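PDB 3SZV: pyroglutatmate porin OpdO from Pseudomonas aeruginosa, which forms a beta-barrel channel in the bacterial outer membrane and probably lets small solutes, perhaps pyroglutamate, pass. Local coordinates for residues V117-F129 / P143-E155. Numbering follows the deposited sequence.
With C8E ((hydroxyethyloxy)tri(ethyloxy)octane), chain F.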
loop_
_atom_site.group_PDB
_atom_site.type_symbol
_atom_site.label_atom_id
_atom_site.label_comp_id
_atom_site.label_asym_id
_atom_site.label_seq_id
_atom_site.Cartn_x
_atom_site.Cartn_y
_atom_site.Cartn_z
ATOM N N VAL A 117 -5.892 21.173 -13.211
ATOM C CA VAL A 117 -6.455 21.740 -14.426
ATOM C C VAL A 117 -7.362 20.676 -15.016
ATOM O O VAL A 117 -7.015 19.490 -14.997
ATOM C CB VAL A 117 -5.361 22.173 -15.420
ATOM C CG1 VAL A 117 -4.575 20.973 -15.921
ATOM C CG2 VAL A 117 -5.975 22.944 -16.587
ATOM N N SER A 118 -8.527 21.084 -15.503
ATOM C CA SER A 118 -9.499 20.148 -16.049
ATOM C C SER A 118 -9.677 18.964 -15.100
ATOM O O SER A 118 -10.109 19.140 -13.959
ATOM C CB SER A 118 -9.063 19.686 -17.436
ATOM O OG SER A 118 -10.079 18.940 -18.074
ATOM N N ASN A 119 -9.324 17.762 -15.563
ATOM C CA ASN A 119 -9.440 16.557 -14.750
ATOM C C ASN A 119 -8.076 15.961 -14.412
ATOM O O ASN A 119 -7.906 14.740 -14.381
ATOM C CB ASN A 119 -10.287 15.512 -15.472
ATOM C CG ASN A 119 -11.455 15.037 -14.638
ATOM O OD1 ASN A 119 -11.345 14.066 -13.888
ATOM N ND2 ASN A 119 -12.585 15.724 -14.762
ATOM N N SER A 120 -7.106 16.833 -14.172
ATOM C CA SER A 120 -5.746 16.411 -13.869
ATOM C C SER A 120 -5.264 17.105 -12.599
ATOM O O SER A 120 -5.688 18.228 -12.287
ATOM C CB SER A 120 -4.808 16.725 -15.036
ATOM O OG SER A 120 -5.179 16.004 -16.202
ATOM N N LEU A 121 -4.384 16.437 -11.867
ATOM C CA LEU A 121 -3.952 16.902 -10.564
ATOM C C LEU A 121 -2.474 16.611 -10.350
ATOM O O LEU A 121 -2.018 15.480 -10.535
ATOM C CB LEU A 121 -4.765 16.213 -9.465
ATOM C CG LEU A 121 -4.439 16.585 -8.016
ATOM C CD1 LEU A 121 -4.796 18.046 -7.733
ATOM C CD2 LEU A 121 -5.195 15.680 -7.061
ATOM N N LEU A 122 -1.736 17.640 -9.956
ATOM C CA LEU A 122 -0.324 17.528 -9.625
ATOM C C LEU A 122 -0.133 17.800 -8.139
ATOM O O LEU A 122 -0.669 18.781 -7.608
ATOM C CB LEU A 122 0.478 18.553 -10.434
ATOM C CG LEU A 122 1.959 18.677 -10.067
ATOM C CD1 LEU A 122 2.699 17.404 -10.402
ATOM C CD2 LEU A 122 2.585 19.864 -10.807
ATOM N N LYS A 123 0.619 16.927 -7.479
ATOM C CA LYS A 123 0.991 17.094 -6.072
ATOM C C LYS A 123 2.507 17.093 -5.962
ATOM O O LYS A 123 3.180 16.261 -6.577
ATOM C CB LYS A 123 0.421 15.949 -5.224
ATOM C CG LYS A 123 -1.086 15.984 -5.070
ATOM C CD LYS A 123 -1.558 14.810 -4.228
ATOM C CE LYS A 123 -3.071 14.786 -4.136
ATOM N NZ LYS A 123 -3.522 13.747 -3.170
ATOM N N VAL A 124 3.035 18.025 -5.184
ATOM C CA VAL A 124 4.467 18.145 -4.970
ATOM C C VAL A 124 4.764 18.293 -3.480
ATOM O O VAL A 124 4.235 19.194 -2.817
ATOM C CB VAL A 124 5.025 19.375 -5.706
ATOM C CG1 VAL A 124 6.509 19.531 -5.417
ATOM C CG2 VAL A 124 4.777 19.261 -7.210
ATOM N N GLY A 125 5.602 17.406 -2.953
ATOM C CA GLY A 125 5.986 17.440 -1.550
ATOM C C GLY A 125 5.785 16.082 -0.906
ATOM O O GLY A 125 6.296 15.083 -1.410
ATOM N N ALA A 126 5.060 16.039 0.208
ATOM C CA ALA A 126 4.765 14.769 0.864
ATOM C C ALA A 126 3.728 13.992 0.059
ATOM O O ALA A 126 2.672 14.532 -0.296
ATOM C CB ALA A 126 4.263 15.024 2.307
ATOM N N LEU A 127 4.024 12.729 -0.216
ATOM C CA LEU A 127 3.138 11.886 -1.019
ATOM C C LEU A 127 2.855 10.562 -0.329
ATOM O O LEU A 127 3.696 10.013 0.380
ATOM C CB LEU A 127 3.778 11.579 -2.376
ATOM C CG LEU A 127 4.107 12.800 -3.225
ATOM C CD1 LEU A 127 4.891 12.344 -4.454
ATOM C CD2 LEU A 127 2.845 13.562 -3.626
ATOM N N HIS A 128 1.653 10.045 -0.565
ATOM C CA HIS A 128 1.256 8.735 -0.062
ATOM C C HIS A 128 0.208 8.208 -1.025
ATOM O O HIS A 128 -0.886 8.765 -1.134
ATOM C CB HIS A 128 0.700 8.815 1.374
ATOM C CG HIS A 128 0.345 7.481 1.952
ATOM N ND1 HIS A 128 1.167 6.800 2.830
ATOM C CD2 HIS A 128 -0.743 6.693 1.775
ATOM C CE1 HIS A 128 0.603 5.654 3.160
ATOM N NE2 HIS A 128 -0.561 5.561 2.533
ATOM N N PHE A 129 0.562 7.168 -1.772
ATOM C CA PHE A 129 -0.324 6.666 -2.808
ATOM C C PHE A 129 0.023 5.212 -3.099
ATOM O O PHE A 129 1.051 4.694 -2.620
ATOM C CB PHE A 129 -0.199 7.530 -4.079
ATOM C CG PHE A 129 1.159 7.457 -4.730
ATOM C CD1 PHE A 129 2.214 8.257 -4.292
ATOM C CD2 PHE A 129 1.389 6.590 -5.786
ATOM C CE1 PHE A 129 3.476 8.187 -4.903
ATOM C CE2 PHE A 129 2.636 6.509 -6.401
ATOM C CZ PHE A 129 3.690 7.299 -5.963
ATOM N N PRO A 143 2.000 6.514 8.809
ATOM C CA PRO A 143 2.231 6.109 7.418
ATOM C C PRO A 143 3.651 6.360 6.907
ATOM O O PRO A 143 4.337 7.301 7.348
ATOM C CB PRO A 143 1.241 6.982 6.628
ATOM C CG PRO A 143 0.967 8.165 7.547
ATOM C CD PRO A 143 1.018 7.605 8.931
ATOM N N GLU A 144 4.086 5.525 5.971
ATOM C CA GLU A 144 5.226 5.856 5.128
ATOM C C GLU A 144 4.865 7.066 4.242
ATOM O O GLU A 144 3.725 7.192 3.785
ATOM C CB GLU A 144 5.583 4.648 4.255
ATOM C CG GLU A 144 6.786 4.857 3.337
ATOM C CD GLU A 144 7.060 3.667 2.436
ATOM O OE1 GLU A 144 6.132 2.890 2.174
ATOM O OE2 GLU A 144 8.221 3.500 1.997
ATOM N N LEU A 145 5.830 7.952 3.996
ATOM C CA LEU A 145 5.648 9.052 3.046
ATOM C C LEU A 145 6.789 9.024 2.048
ATOM O O LEU A 145 7.905 8.591 2.371
ATOM C CB LEU A 145 5.650 10.417 3.751
ATOM C CG LEU A 145 4.551 10.655 4.775
ATOM C CD1 LEU A 145 4.791 11.969 5.500
ATOM C CD2 LEU A 145 3.197 10.646 4.096
ATOM N N PHE A 146 6.513 9.461 0.827
ATOM C CA PHE A 146 7.575 9.738 -0.128
ATOM C C PHE A 146 7.668 11.237 -0.335
ATOM O O PHE A 146 6.681 11.963 -0.168
ATOM C CB PHE A 146 7.291 9.067 -1.476
ATOM C CG PHE A 146 7.122 7.586 -1.391
ATOM C CD1 PHE A 146 5.924 6.984 -1.759
ATOM C CD2 PHE A 146 8.170 6.788 -0.956
ATOM C CE1 PHE A 146 5.769 5.599 -1.694
ATOM C CE2 PHE A 146 8.024 5.386 -0.890
ATOM C CZ PHE A 146 6.810 4.812 -1.253
ATOM N N ARG A 147 8.857 11.708 -0.680
ATOM C CA ARG A 147 9.027 13.081 -1.127
ATOM C C ARG A 147 9.114 13.066 -2.642
ATOM O O ARG A 147 9.899 12.310 -3.219
ATOM C CB ARG A 147 10.297 13.703 -0.538
ATOM C CG ARG A 147 10.353 15.221 -0.741
ATOM C CD ARG A 147 11.601 15.836 -0.141
ATOM N NE ARG A 147 12.724 15.776 -1.080
ATOM C CZ ARG A 147 13.790 16.564 -0.998
ATOM N NH1 ARG A 147 13.884 17.461 -0.016
ATOM N NH2 ARG A 147 14.751 16.465 -1.905
ATOM N N GLY A 148 8.311 13.888 -3.302
ATOM C CA GLY A 148 8.405 13.950 -4.748
ATOM C C GLY A 148 7.251 14.664 -5.408
ATOM O O GLY A 148 6.547 15.456 -4.777
ATOM N N ALA A 149 7.065 14.372 -6.690
ATOM C CA ALA A 149 5.979 14.942 -7.464
ATOM C C ALA A 149 5.180 13.809 -8.083
ATOM O O ALA A 149 5.756 12.835 -8.595
ATOM C CB ALA A 149 6.524 15.873 -8.543
ATOM N N LEU A 150 3.857 13.927 -8.029
ATOM C CA LEU A 150 2.939 12.907 -8.532
ATOM C C LEU A 150 1.889 13.577 -9.397
ATOM O O LEU A 150 1.218 14.517 -8.969
ATOM C CB LEU A 150 2.266 12.164 -7.369
ATOM C CG LEU A 150 1.112 11.227 -7.727
ATOM C CD1 LEU A 150 1.615 10.018 -8.509
ATOM C CD2 LEU A 150 0.369 10.774 -6.462
ATOM N N LEU A 151 1.761 13.099 -10.630
ATOM C CA LEU A 151 0.801 13.646 -11.576
ATOM C C LEU A 151 -0.248 12.600 -11.906
ATOM O O LEU A 151 0.086 11.444 -12.186
ATOM C CB LEU A 151 1.521 14.097 -12.851
ATOM C CG LEU A 151 0.660 14.678 -13.972
ATOM C CD1 LEU A 151 -0.077 15.943 -13.528
ATOM C CD2 LEU A 151 1.535 14.953 -15.184
ATOM N N ASP A 152 -1.511 13.002 -11.889
ATOM C CA ASP A 152 -2.629 12.111 -12.175
ATOM C C ASP A 152 -3.498 12.773 -13.235
ATOM O O ASP A 152 -4.059 13.837 -12.994
ATOM C CB ASP A 152 -3.441 11.870 -10.895
ATOM C CG ASP A 152 -4.498 10.795 -11.059
ATOM O OD1 ASP A 152 -5.349 10.904 -11.966
ATOM O OD2 ASP A 152 -4.489 9.832 -10.269
ATOM N N VAL A 153 -3.595 12.161 -14.411
ATOM C CA VAL A 153 -4.283 12.745 -15.554
ATOM C C VAL A 153 -5.468 11.874 -15.952
ATOM O O VAL A 153 -5.284 10.718 -16.363
ATOM C CB VAL A 153 -3.322 12.872 -16.765
ATOM C CG1 VAL A 153 -4.065 13.308 -18.027
ATOM C CG2 VAL A 153 -2.182 13.842 -16.445
ATOM N N GLN A 154 -6.679 12.414 -15.841
ATOM C CA GLN A 154 -7.887 11.667 -16.189
ATOM C C GLN A 154 -8.727 12.435 -17.204
ATOM O O GLN A 154 -9.884 12.780 -16.953
ATOM C CB GLN A 154 -8.693 11.317 -14.931
ATOM C CG GLN A 154 -7.952 10.325 -14.035
ATOM C CD GLN A 154 -8.724 9.931 -12.791
ATOM O OE1 GLN A 154 -9.883 9.527 -12.868
ATOM N NE2 GLN A 154 -8.073 10.028 -11.635
ATOM N N GLU A 155 -8.127 12.692 -18.359
ATOM C CA GLU A 155 -8.758 13.501 -19.395
ATOM C C GLU A 155 -9.413 12.659 -20.491
ATOM O O GLU A 155 -10.288 13.138 -21.216
ATOM C CB GLU A 155 -7.729 14.439 -20.034
ATOM C CG GLU A 155 -7.013 15.361 -19.063
ATOM C CD GLU A 155 -7.923 16.402 -18.450
ATOM O OE1 GLU A 155 -7.614 16.848 -17.325
ATOM O OE2 GLU A 155 -8.934 16.779 -19.082
HETATM C C13 C8E F . -1.996 17.639 -18.342
HETATM C C14 C8E F . -3.108 18.679 -18.378
HETATM O O15 C8E F . -4.151 18.179 -19.184
HETATM C C16 C8E F . -4.754 19.159 -20.004
HETATM C C17 C8E F . -6.204 19.346 -19.575
HETATM O O18 C8E F . -6.717 20.523 -20.165
HETATM C C19 C8E F . -7.697 20.287 -21.150
HETATM C C20 C8E F . -8.914 21.159 -20.850
HETATM O O21 C8E F . -10.041 20.676 -21.549
HETATM O O HOH W 1 -6.941 13.437 -11.808
HETATM O O HOH W 2 -1.497 13.987 -8.161
#
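L121, K123 and G125 trade paired backbone hydrogen bonds with D152, L150 and G148, an antiparallel ladder between neighbouring strands of the OprD-family porin barrel. One side bears L122, V124, A149 and L151, apolar residues suited to a membrane-facing wall; a detergent molecule lies beside A149. The other side carries K123 and D152 beside L121 and L150, a mixed face consistent with the channel interior, and there a water donates to both L121 O and L150 O. At G125 and G148 both strands turn a corner while still bonded to each other. The backbone angles of each would press a CB against the preceding carbonyl oxygen, so glycine fits both positions.

L127 fills the inside of this corner. Its CB lies 3.7 Å from F146 O, and its CG is packed against G148 O. Beyond the branch, CD1 lies 3.4 Å from G148 C, pressed against a backbone bare of side chain, while CD2 touches L150 CB at 4.0 Å. L150 in turn sets its CD2 over one face of the F129 ring, 4.1 Å from the centroid, in a CH-pi contact. With CG of H128 anti to the backbone N (chi1 -177°), the imidazole reaches across to residues 143-155, where ND1 donates in the ring plane to E144 O at 2.8 Å. Histidine suits this place because its ring offers an N-H to the carbonyl, and the nearly straight bond restrains the ring from turning.

The far end closes on the carboxylate of E155, whose chain bends at chi2 (-68°) back toward the S118-N119 turn. A carboxylate suits this place because its two oxygens can serve three donors, two serine hydroxyls and a backbone N-H. OE2 accepts from S118 OG on its syn lone pair. OE1 accepts twice, from N119 N, on the syn side but 23° out of the carboxylate plane, and from S120 OG, 2.8 Å away, on the anti lone pair.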